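Local coordinates for protein teichoic acid D-alanine hydrolase (PDB 5ZH8) that removes D-alanyl esters from wall teichoic acid and lipoteichoic acid in the Staphylococcus aureus cell envelope, affecting the level of methicillin resistance, at residues A[132-146]-A[226-239]. Numbering follows the deposited sequence.
Sequences STGLLLKQLEEEHKI and VTGKSYAENYYTKI
Two helices of the mainly helical part of a beta-lactamase-type fold, 129-142 and 231-240, meet here, the axes of 132-142 and 231-239 crossing at 73° and 10.4 Å apart, and illustrate how knobs-into-holes packing can be accompanied by polar bonds. L136 supplies one knob, lodged among Y231, N234, K238 and I239. Its CD1 makes an off-centre CH-pi contact with the Y231 ring, 4.2 Å from the centroid, while CD2 turns to I239. In return I239 fits among S132, L135, L136 and Q139.

At one end the Y231 hydroxyl accepts from S132 OG and donates to T133 OG1 at 2.6 Å. With CG anti to the backbone N (chi1 -179°), the tyrosine sends its phenol across to this pair; T133 OG1 lies at the ring edge and is also hydrogen-bonded to G284 O. Q139 and K238 run alongside each other with opposed directions, Q139 NE2 donating to K238 O (2.9 Å) from above the carbonyl plane.

Toward the surface, K238 NZ meets the syn lone pair of E143 OE2 at 2.6 Å; K145 NZ takes OE1 from the anti side, so one carboxylate bridges two lysines. Farther along helix 129-142, L140 CD1 and V226 CG2 meet tip to tip, 3.6 Å apart, extending the apolar seam to helix 213-227. Knobs-into-holes packing thus joins helices 129-142 and 231-240 within the mainly helical part of the serine beta-lactamase and penicillin-binding protein fold.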
ATOM      1  N   SER A 132     -17.467   0.320  15.421  1.00 42.54           N
ATOM      2  CA  SER A 132     -18.683   1.098  15.677  1.00 43.50           C
ATOM      3  C   SER A 132     -19.939   0.267  15.359  1.00 44.51           C
ATOM      4  O   SER A 132     -20.864   0.180  16.179  1.00 44.79           O
ATOM      5  CB  SER A 132     -18.659   2.403  14.863  1.00 44.11           C
ATOM      6  OG  SER A 132     -19.952   2.962  14.703  1.00 45.59           O
ATOM      7  N   THR A 133     -19.944  -0.350  14.176  1.00 44.91           N
ATOM      8  CA  THR A 133     -21.046  -1.201  13.729  1.00 45.81           C
ATOM      9  C   THR A 133     -21.216  -2.438  14.638  1.00 45.47           C
ATOM     10  O   THR A 133     -22.342  -2.843  14.941  1.00 46.38           O
ATOM     11  CB  THR A 133     -20.832  -1.652  12.262  1.00 46.46           C
ATOM     12  OG1 THR A 133     -20.742  -0.503  11.411  1.00 46.77           O
ATOM     13  CG2 THR A 133     -21.979  -2.550  11.777  1.00 47.62           C
ATOM     14  N   GLY A 134     -20.103  -3.028  15.066  1.00 43.89           N
ATOM     15  CA  GLY A 134     -20.141  -4.154  15.990  1.00 43.31           C
ATOM     16  C   GLY A 134     -20.741  -3.781  17.335  1.00 43.04           C
ATOM     17  O   GLY A 134     -21.504  -4.550  17.913  1.00 43.35           O
ATOM     18  N   LEU A 135     -20.399  -2.596  17.837  1.00 42.48           N
ATOM     19  CA  LEU A 135     -20.948  -2.113  19.105  1.00 42.86           C
ATOM     20  C   LEU A 135     -22.458  -1.935  19.020  1.00 44.14           C
ATOM     21  O   LEU A 135     -23.179  -2.283  19.955  1.00 44.82           O
ATOM     22  CB  LEU A 135     -20.289  -0.797  19.518  1.00 42.69           C
ATOM     23  CG  LEU A 135     -18.861  -0.933  20.056  1.00 42.12           C
ATOM     24  CD1 LEU A 135     -18.141   0.406  20.030  1.00 42.12           C
ATOM     25  CD2 LEU A 135     -18.862  -1.513  21.465  1.00 42.43           C
ATOM     26  N   LEU A 136     -22.925  -1.396  17.891  1.00 44.68           N
ATOM     27  CA  LEU A 136     -24.349  -1.227  17.637  1.00 45.87           C
ATOM     28  C   LEU A 136     -25.056  -2.574  17.577  1.00 46.33           C
ATOM     29  O   LEU A 136     -26.162  -2.714  18.087  1.00 47.10           O
ATOM     30  CB  LEU A 136     -24.568  -0.452  16.331  1.00 46.65           C
ATOM     31  CG  LEU A 136     -24.180   1.033  16.332  1.00 46.72           C
ATOM     32  CD1 LEU A 136     -24.243   1.597  14.921  1.00 47.34           C
ATOM     33  CD2 LEU A 136     -25.068   1.838  17.275  1.00 47.68           C
ATOM     34  N   LEU A 137     -24.411  -3.553  16.949  1.00 46.10           N
ATOM     35  CA  LEU A 137     -24.912  -4.936  16.909  1.00 46.81           C
ATOM     36  C   LEU A 137     -25.082  -5.506  18.307  1.00 46.75           C
ATOM     37  O   LEU A 137     -26.150  -5.999  18.655  1.00 47.72           O
ATOM     38  CB  LEU A 137     -23.965  -5.849  16.125  1.00 46.64           C
ATOM     39  CG  LEU A 137     -24.245  -6.061  14.635  1.00 47.83           C
ATOM     40  CD1 LEU A 137     -23.198  -7.006  14.066  1.00 47.89           C
ATOM     41  CD2 LEU A 137     -25.640  -6.600  14.377  1.00 49.39           C
ATOM     42  N   LYS A 138     -24.021  -5.442  19.101  1.00 45.66           N
ATOM     43  CA  LYS A 138     -24.058  -5.959  20.462  1.00 45.90           C
ATOM     44  C   LYS A 138     -25.152  -5.267  21.271  1.00 46.35           C
ATOM     45  O   LYS A 138     -25.898  -5.921  22.007  1.00 47.13           O
ATOM     46  CB  LYS A 138     -22.696  -5.808  21.150  1.00 45.06           C
ATOM     47  CG  LYS A 138     -22.654  -6.336  22.583  1.00 45.87           C
ATOM     48  CD  LYS A 138     -22.896  -7.843  22.689  1.00 46.61           C
ATOM     49  CE  LYS A 138     -21.642  -8.631  22.327  1.00 46.28           C
ATOM     50  NZ  LYS A 138     -21.955 -10.025  21.920  1.00 47.37           N
ATOM     51  N   GLN A 139     -25.249  -3.948  21.123  1.00 45.90           N
ATOM     52  CA  GLN A 139     -26.316  -3.192  21.767  1.00 46.94           C
ATOM     53  C   GLN A 139     -27.697  -3.740  21.393  1.00 48.04           C
ATOM     54  O   GLN A 139     -28.540  -3.954  22.262  1.00 49.20           O
ATOM     55  CB  GLN A 139     -26.227  -1.719  21.398  1.00 46.95           C
ATOM     56  CG  GLN A 139     -25.171  -0.949  22.172  1.00 46.35           C
ATOM     57  CD  GLN A 139     -24.988   0.465  21.645  1.00 46.41           C
ATOM     58  OE1 GLN A 139     -25.445   0.792  20.548  1.00 46.42           O
ATOM     59  NE2 GLN A 139     -24.315   1.309  22.424  1.00 46.53           N
ATOM     60  N   LEU A 140     -27.908  -3.975  20.104  1.00 47.74           N
ATOM     61  CA  LEU A 140     -29.170  -4.512  19.608  1.00 49.32           C
ATOM     62  C   LEU A 140     -29.475  -5.919  20.118  1.00 49.85           C
ATOM     63  O   LEU A 140     -30.636  -6.269  20.300  1.00 50.93           O
ATOM     64  CB  LEU A 140     -29.195  -4.503  18.073  1.00 49.65           C
ATOM     65  CG  LEU A 140     -29.336  -3.114  17.450  1.00 50.14           C
ATOM     66  CD1 LEU A 140     -29.244  -3.209  15.942  1.00 50.52           C
ATOM     67  CD2 LEU A 140     -30.647  -2.465  17.871  1.00 51.79           C
ATOM     68  N   GLU A 141     -28.434  -6.718  20.340  1.00 48.97           N
ATOM     69  CA  GLU A 141     -28.587  -8.056  20.916  1.00 49.40           C
ATOM     70  C   GLU A 141     -29.108  -7.974  22.344  1.00 49.76           C
ATOM     71  O   GLU A 141     -30.028  -8.705  22.711  1.00 50.90           O
ATOM     72  CB  GLU A 141     -27.255  -8.815  20.892  1.00 48.63           C
ATOM     73  CG  GLU A 141     -26.780  -9.191  19.503  1.00 48.54           C
ATOM     74  CD  GLU A 141     -25.352  -9.683  19.494  1.00 47.84           C
ATOM     75  OE1 GLU A 141     -25.062 -10.648  20.222  1.00 48.65           O
ATOM     76  OE2 GLU A 141     -24.524  -9.115  18.757  1.00 47.00           O
ATOM     77  N   GLU A 142     -28.536  -7.061  23.128  1.00 49.01           N
ATOM     78  CA  GLU A 142     -28.927  -6.859  24.522  1.00 50.02           C
ATOM     79  C   GLU A 142     -30.277  -6.130  24.668  1.00 51.69           C
ATOM     80  O   GLU A 142     -30.925  -6.211  25.707  1.00 52.94           O
ATOM     81  CB  GLU A 142     -27.832  -6.093  25.266  1.00 49.10           C
ATOM     82  CG  GLU A 142     -26.477  -6.799  25.315  1.00 47.92           C
ATOM     83  CD  GLU A 142     -26.543  -8.190  25.928  1.00 48.69           C
ATOM     84  OE1 GLU A 142     -27.145  -8.339  27.016  1.00 49.52           O
ATOM     85  OE2 GLU A 142     -25.983  -9.130  25.317  1.00 48.39           O
ATOM     86  N   GLU A 143     -30.683  -5.410  23.625  1.00 52.19           N
ATOM     87  CA  GLU A 143     -32.029  -4.842  23.546  1.00 54.00           C
ATOM     88  C   GLU A 143     -33.065  -5.875  23.086  1.00 54.87           C
ATOM     89  O   GLU A 143     -34.257  -5.589  23.082  1.00 55.90           O
ATOM     90  CB  GLU A 143     -32.040  -3.636  22.604  1.00 54.32           C
ATOM     91  CG  GLU A 143     -31.290  -2.431  23.148  1.00 54.25           C
ATOM     92  CD  GLU A 143     -31.275  -1.256  22.187  1.00 54.80           C
ATOM     93  OE1 GLU A 143     -32.112  -1.221  21.256  1.00 56.46           O
ATOM     94  OE2 GLU A 143     -30.430  -0.352  22.367  1.00 54.54           O
ATOM     95  N   HIS A 144     -32.598  -7.066  22.706  1.00 54.29           N
ATOM     96  CA  HIS A 144     -33.460  -8.174  22.268  1.00 55.63           C
ATOM     97  C   HIS A 144     -34.165  -7.881  20.940  1.00 56.61           C
ATOM     98  O   HIS A 144     -35.294  -8.307  20.713  1.00 58.11           O
ATOM     99  CB  HIS A 144     -34.478  -8.563  23.350  1.00 57.20           C
ATOM    100  CG  HIS A 144     -33.929  -8.540  24.743  1.00 56.77           C
ATOM    101  ND1 HIS A 144     -33.355  -9.640  25.342  1.00 56.65           N
ATOM    102  CD2 HIS A 144     -33.868  -7.542  25.654  1.00 56.71           C
ATOM    103  CE1 HIS A 144     -32.966  -9.319  26.561  1.00 56.68           C
ATOM    104  NE2 HIS A 144     -33.270  -8.054  26.777  1.00 56.72           N
ATOM    105  N   LYS A 145     -33.472  -7.149  20.068  1.00 56.12           N
ATOM    106  CA  LYS A 145     -33.960  -6.810  18.735  1.00 56.90           C
ATOM    107  C   LYS A 145     -33.341  -7.687  17.658  1.00 56.41           C
ATOM    108  O   LYS A 145     -33.922  -7.843  16.599  1.00 57.82           O
ATOM    109  CB  LYS A 145     -33.681  -5.339  18.427  1.00 56.75           C
ATOM    110  CG  LYS A 145     -34.530  -4.385  19.254  1.00 58.26           C
ATOM    111  CD  LYS A 145     -34.653  -3.024  18.587  1.00 59.07           C
ATOM    112  CE  LYS A 145     -35.434  -2.051  19.451  1.00 60.53           C
ATOM    113  NZ  LYS A 145     -34.690  -1.723  20.701  1.00 59.67           N
ATOM    114  N   ILE A 146     -32.158  -8.233  17.919  1.00 55.18           N
ATOM    115  CA  ILE A 146     -31.542  -9.225  17.034  1.00 55.39           C
ATOM    116  C   ILE A 146     -30.945 -10.362  17.848  1.00 55.03           C
ATOM    117  O   ILE A 146     -30.653 -10.208  19.025  1.00 54.45           O
ATOM    118  CB  ILE A 146     -30.420  -8.619  16.153  1.00 54.19           C
ATOM    119  CG1 ILE A 146     -29.226  -8.196  17.015  1.00 52.49           C
ATOM    120  CG2 ILE A 146     -30.947  -7.445  15.343  1.00 54.73           C
ATOM    121  CD1 ILE A 146     -28.110  -7.528  16.241  1.00 51.31           C
ATOM    122  N   VAL A 226     -33.819  -3.022  11.402  1.00 57.51           N
ATOM    123  CA  VAL A 226     -34.420  -3.437  12.677  1.00 57.19           C
ATOM    124  C   VAL A 226     -34.798  -2.249  13.542  1.00 56.97           C
ATOM    125  O   VAL A 226     -35.782  -2.313  14.277  1.00 58.34           O
ATOM    126  CB  VAL A 226     -33.513  -4.377  13.510  1.00 55.50           C
ATOM    127  CG1 VAL A 226     -33.214  -5.659  12.754  1.00 55.94           C
ATOM    128  CG2 VAL A 226     -32.236  -3.679  13.946  1.00 53.67           C
ATOM    129  N   THR A 227     -34.017  -1.175  13.460  1.00 55.63           N
ATOM    130  CA  THR A 227     -34.254   0.026  14.257  1.00 55.60           C
ATOM    131  C   THR A 227     -35.192   1.010  13.555  1.00 57.75           C
ATOM    132  O   THR A 227     -35.744   1.909  14.191  1.00 58.59           O
ATOM    133  CB  THR A 227     -32.938   0.767  14.568  1.00 53.74           C
ATOM    134  OG1 THR A 227     -32.362   1.274  13.355  1.00 53.86           O
ATOM    135  CG2 THR A 227     -31.937  -0.159  15.252  1.00 51.63           C
ATOM    136  N   GLY A 228     -35.360   0.845  12.244  1.00 58.76           N
ATOM    137  CA  GLY A 228     -36.116   1.793  11.441  1.00 61.15           C
ATOM    138  C   GLY A 228     -35.492   3.178  11.427  1.00 61.15           C
ATOM    139  O   GLY A 228     -36.181   4.161  11.190  1.00 63.44           O
ATOM    140  N   LYS A 229     -34.186   3.256  11.670  1.00 59.12           N
ATOM    141  CA  LYS A 229     -33.487   4.530  11.774  1.00 58.95           C
ATOM    142  C   LYS A 229     -32.150   4.436  11.085  1.00 57.26           C
ATOM    143  O   LYS A 229     -31.576   3.360  10.983  1.00 55.63           O
ATOM    144  CB  LYS A 229     -33.288   4.925  13.238  1.00 58.24           C
ATOM    145  CG  LYS A 229     -34.585   5.242  13.960  1.00 60.41           C
ATOM    146  CD  LYS A 229     -34.336   5.959  15.282  1.00 60.37           C
ATOM    147  CE  LYS A 229     -35.628   6.529  15.851  1.00 63.17           C
ATOM    148  NZ  LYS A 229     -36.282   7.511  14.930  1.00 65.83           N
ATOM    149  N   SER A 230     -31.655   5.577  10.620  1.00 57.92           N
ATOM    150  CA  SER A 230     -30.394   5.614   9.893  1.00 56.77           C
ATOM    151  C   SER A 230     -29.234   5.135  10.765  1.00 53.95           C
ATOM    152  O   SER A 230     -29.282   5.235  11.992  1.00 53.10           O
ATOM    153  CB  SER A 230     -30.117   7.027   9.381  1.00 58.09           C
ATOM    154  OG  SER A 230     -29.688   7.882  10.430  1.00 57.53           O
ATOM    155  N   TYR A 231     -28.201   4.608  10.115  1.00 52.79           N
ATOM    156  CA  TYR A 231     -26.982   4.195  10.793  1.00 50.49           C
ATOM    157  C   TYR A 231     -26.392   5.366  11.573  1.00 50.28           C
ATOM    158  O   TYR A 231     -26.009   5.213  12.732  1.00 49.35           O
ATOM    159  CB  TYR A 231     -25.955   3.675   9.777  1.00 49.71           C
ATOM    160  CG  TYR A 231     -24.656   3.207  10.402  1.00 47.44           C
ATOM    161  CD1 TYR A 231     -23.614   4.097  10.634  1.00 46.69           C
ATOM    162  CD2 TYR A 231     -24.471   1.875  10.764  1.00 46.17           C
ATOM    163  CE1 TYR A 231     -22.421   3.678  11.203  1.00 44.83           C
ATOM    164  CE2 TYR A 231     -23.286   1.444  11.333  1.00 44.43           C
ATOM    165  CZ  TYR A 231     -22.260   2.351  11.552  1.00 43.79           C
ATOM    166  OH  TYR A 231     -21.073   1.939  12.128  1.00 42.16           O
ATOM    167  N   ALA A 232     -26.329   6.529  10.931  1.00 51.80           N
ATOM    168  CA  ALA A 232     -25.792   7.748  11.543  1.00 52.03           C
ATOM    169  C   ALA A 232     -26.509   8.100  12.838  1.00 52.40           C
ATOM    170  O   ALA A 232     -25.884   8.501  13.815  1.00 51.73           O
ATOM    171  CB  ALA A 232     -25.889   8.918  10.560  1.00 54.25           C
ATOM    172  N   GLU A 233     -27.825   7.957  12.832  1.00 53.94           N
ATOM    173  CA  GLU A 233     -28.625   8.227  14.015  1.00 54.77           C
ATOM    174  C   GLU A 233     -28.354   7.187  15.097  1.00 52.83           C
ATOM    175  O   GLU A 233     -28.173   7.537  16.262  1.00 52.61           O
ATOM    176  CB  GLU A 233     -30.108   8.237  13.657  1.00 57.03           C
ATOM    177  CG  GLU A 233     -31.010   8.698  14.787  1.00 58.40           C
ATOM    178  CD  GLU A 233     -32.420   9.000  14.334  1.00 61.35           C
ATOM    179  OE1 GLU A 233     -32.715   8.884  13.117  1.00 62.58           O
ATOM    180  OE2 GLU A 233     -33.243   9.339  15.207  1.00 62.83           O
ATOM    181  N   ASN A 234     -28.327   5.914  14.711  1.00 51.69           N
ATOM    182  CA  ASN A 234     -28.039   4.853  15.660  1.00 50.35           C
ATOM    183  C   ASN A 234     -26.666   5.061  16.288  1.00 49.13           C
ATOM    184  O   ASN A 234     -26.514   4.909  17.500  1.00 48.66           O
ATOM    185  CB  ASN A 234     -28.134   3.472  15.000  1.00 49.71           C
ATOM    186  CG  ASN A 234     -29.574   2.984  14.840  1.00 51.24           C
ATOM    187  OD1 ASN A 234     -29.999   2.609  13.749  1.00 52.08           O
ATOM    188  ND2 ASN A 234     -30.321   2.954  15.942  1.00 51.94           N
ATOM    189  N   TYR A 235     -25.673   5.429  15.474  1.00 48.98           N
ATOM    190  CA  TYR A 235     -24.331   5.699  15.999  1.00 47.87           C
ATOM    191  C   TYR A 235     -24.314   6.858  16.997  1.00 48.80           C
ATOM    192  O   TYR A 235     -23.728   6.742  18.069  1.00 48.05           O
ATOM    193  CB  TYR A 235     -23.316   6.004  14.894  1.00 47.56           C
ATOM    194  CG  TYR A 235     -22.099   6.709  15.459  1.00 47.13           C
ATOM    195  CD1 TYR A 235     -21.074   5.996  16.078  1.00 45.30           C
ATOM    196  CD2 TYR A 235     -22.001   8.100  15.429  1.00 48.69           C
ATOM    197  CE1 TYR A 235     -19.983   6.646  16.623  1.00 45.00           C
ATOM    198  CE2 TYR A 235     -20.910   8.754  15.977  1.00 48.32           C
ATOM    199  CZ  TYR A 235     -19.910   8.021  16.571  1.00 46.52           C
ATOM    200  OH  TYR A 235     -18.841   8.684  17.110  1.00 46.89           O
ATOM    201  N   TYR A 236     -24.923   7.981  16.637  1.00 50.71           N
ATOM    202  CA  TYR A 236     -24.886   9.153  17.518  1.00 52.18           C
ATOM    203  C   TYR A 236     -25.697   8.945  18.800  1.00 52.97           C
ATOM    204  O   TYR A 236     -25.208   9.214  19.901  1.00 52.99           O
ATOM    205  CB  TYR A 236     -25.340  10.430  16.797  1.00 54.29           C
ATOM    206  CG  TYR A 236     -24.218  11.136  16.070  1.00 54.16           C
ATOM    207  CD1 TYR A 236     -23.174  11.742  16.766  1.00 53.86           C
ATOM    208  CD2 TYR A 236     -24.172  11.152  14.686  1.00 54.51           C
ATOM    209  CE1 TYR A 236     -22.143  12.378  16.098  1.00 53.75           C
ATOM    210  CE2 TYR A 236     -23.139  11.780  14.006  1.00 54.48           C
ATOM    211  CZ  TYR A 236     -22.126  12.392  14.716  1.00 54.13           C
ATOM    212  OH  TYR A 236     -21.101  13.029  14.054  1.00 54.23           O
ATOM    213  N   THR A 237     -26.925   8.464  18.658  1.00 53.88           N
ATOM    214  CA  THR A 237     -27.805   8.266  19.808  1.00 54.99           C
ATOM    215  C   THR A 237     -27.280   7.186  20.770  1.00 53.37           C
ATOM    216  O   THR A 237     -27.389   7.334  21.990  1.00 53.58           O
ATOM    217  CB  THR A 237     -29.233   7.899  19.362  1.00 56.29           C
ATOM    218  OG1 THR A 237     -29.178   6.809  18.438  1.00 55.34           O
ATOM    219  CG2 THR A 237     -29.900   9.065  18.688  1.00 58.48           C
ATOM    220  N   LYS A 238     -26.696   6.122  20.220  1.00 51.83           N
ATOM    221  CA  LYS A 238     -26.275   4.973  21.028  1.00 50.66           C
ATOM    222  C   LYS A 238     -24.789   4.931  21.394  1.00 48.87           C
ATOM    223  O   LYS A 238     -24.406   4.185  22.294  1.00 48.31           O
ATOM    224  CB  LYS A 238     -26.657   3.662  20.336  1.00 50.21           C
ATOM    225  CG  LYS A 238     -28.145   3.473  20.072  1.00 51.80           C
ATOM    226  CD  LYS A 238     -28.376   2.133  19.385  1.00 51.63           C
ATOM    227  CE  LYS A 238     -29.847   1.810  19.199  1.00 53.50           C
ATOM    228  NZ  LYS A 238     -30.507   1.481  20.491  1.00 54.58           N
ATOM    229  N   ILE A 239     -23.948   5.700  20.709  1.00 48.36           N
ATOM    230  CA  ILE A 239     -22.494   5.693  20.991  1.00 46.97           C
ATOM    231  C   ILE A 239     -21.899   7.099  21.010  1.00 47.71           C
ATOM    232  O   ILE A 239     -21.379   7.538  22.033  1.00 47.92           O
ATOM    233  CB  ILE A 239     -21.712   4.835  19.969  1.00 45.33           C
ATOM    234  CG1 ILE A 239     -22.193   3.379  19.996  1.00 44.82           C
ATOM    235  CG2 ILE A 239     -20.211   4.897  20.249  1.00 44.34           C
ATOM    236  CD1 ILE A 239     -21.801   2.579  18.771  1.00 43.94           C
TER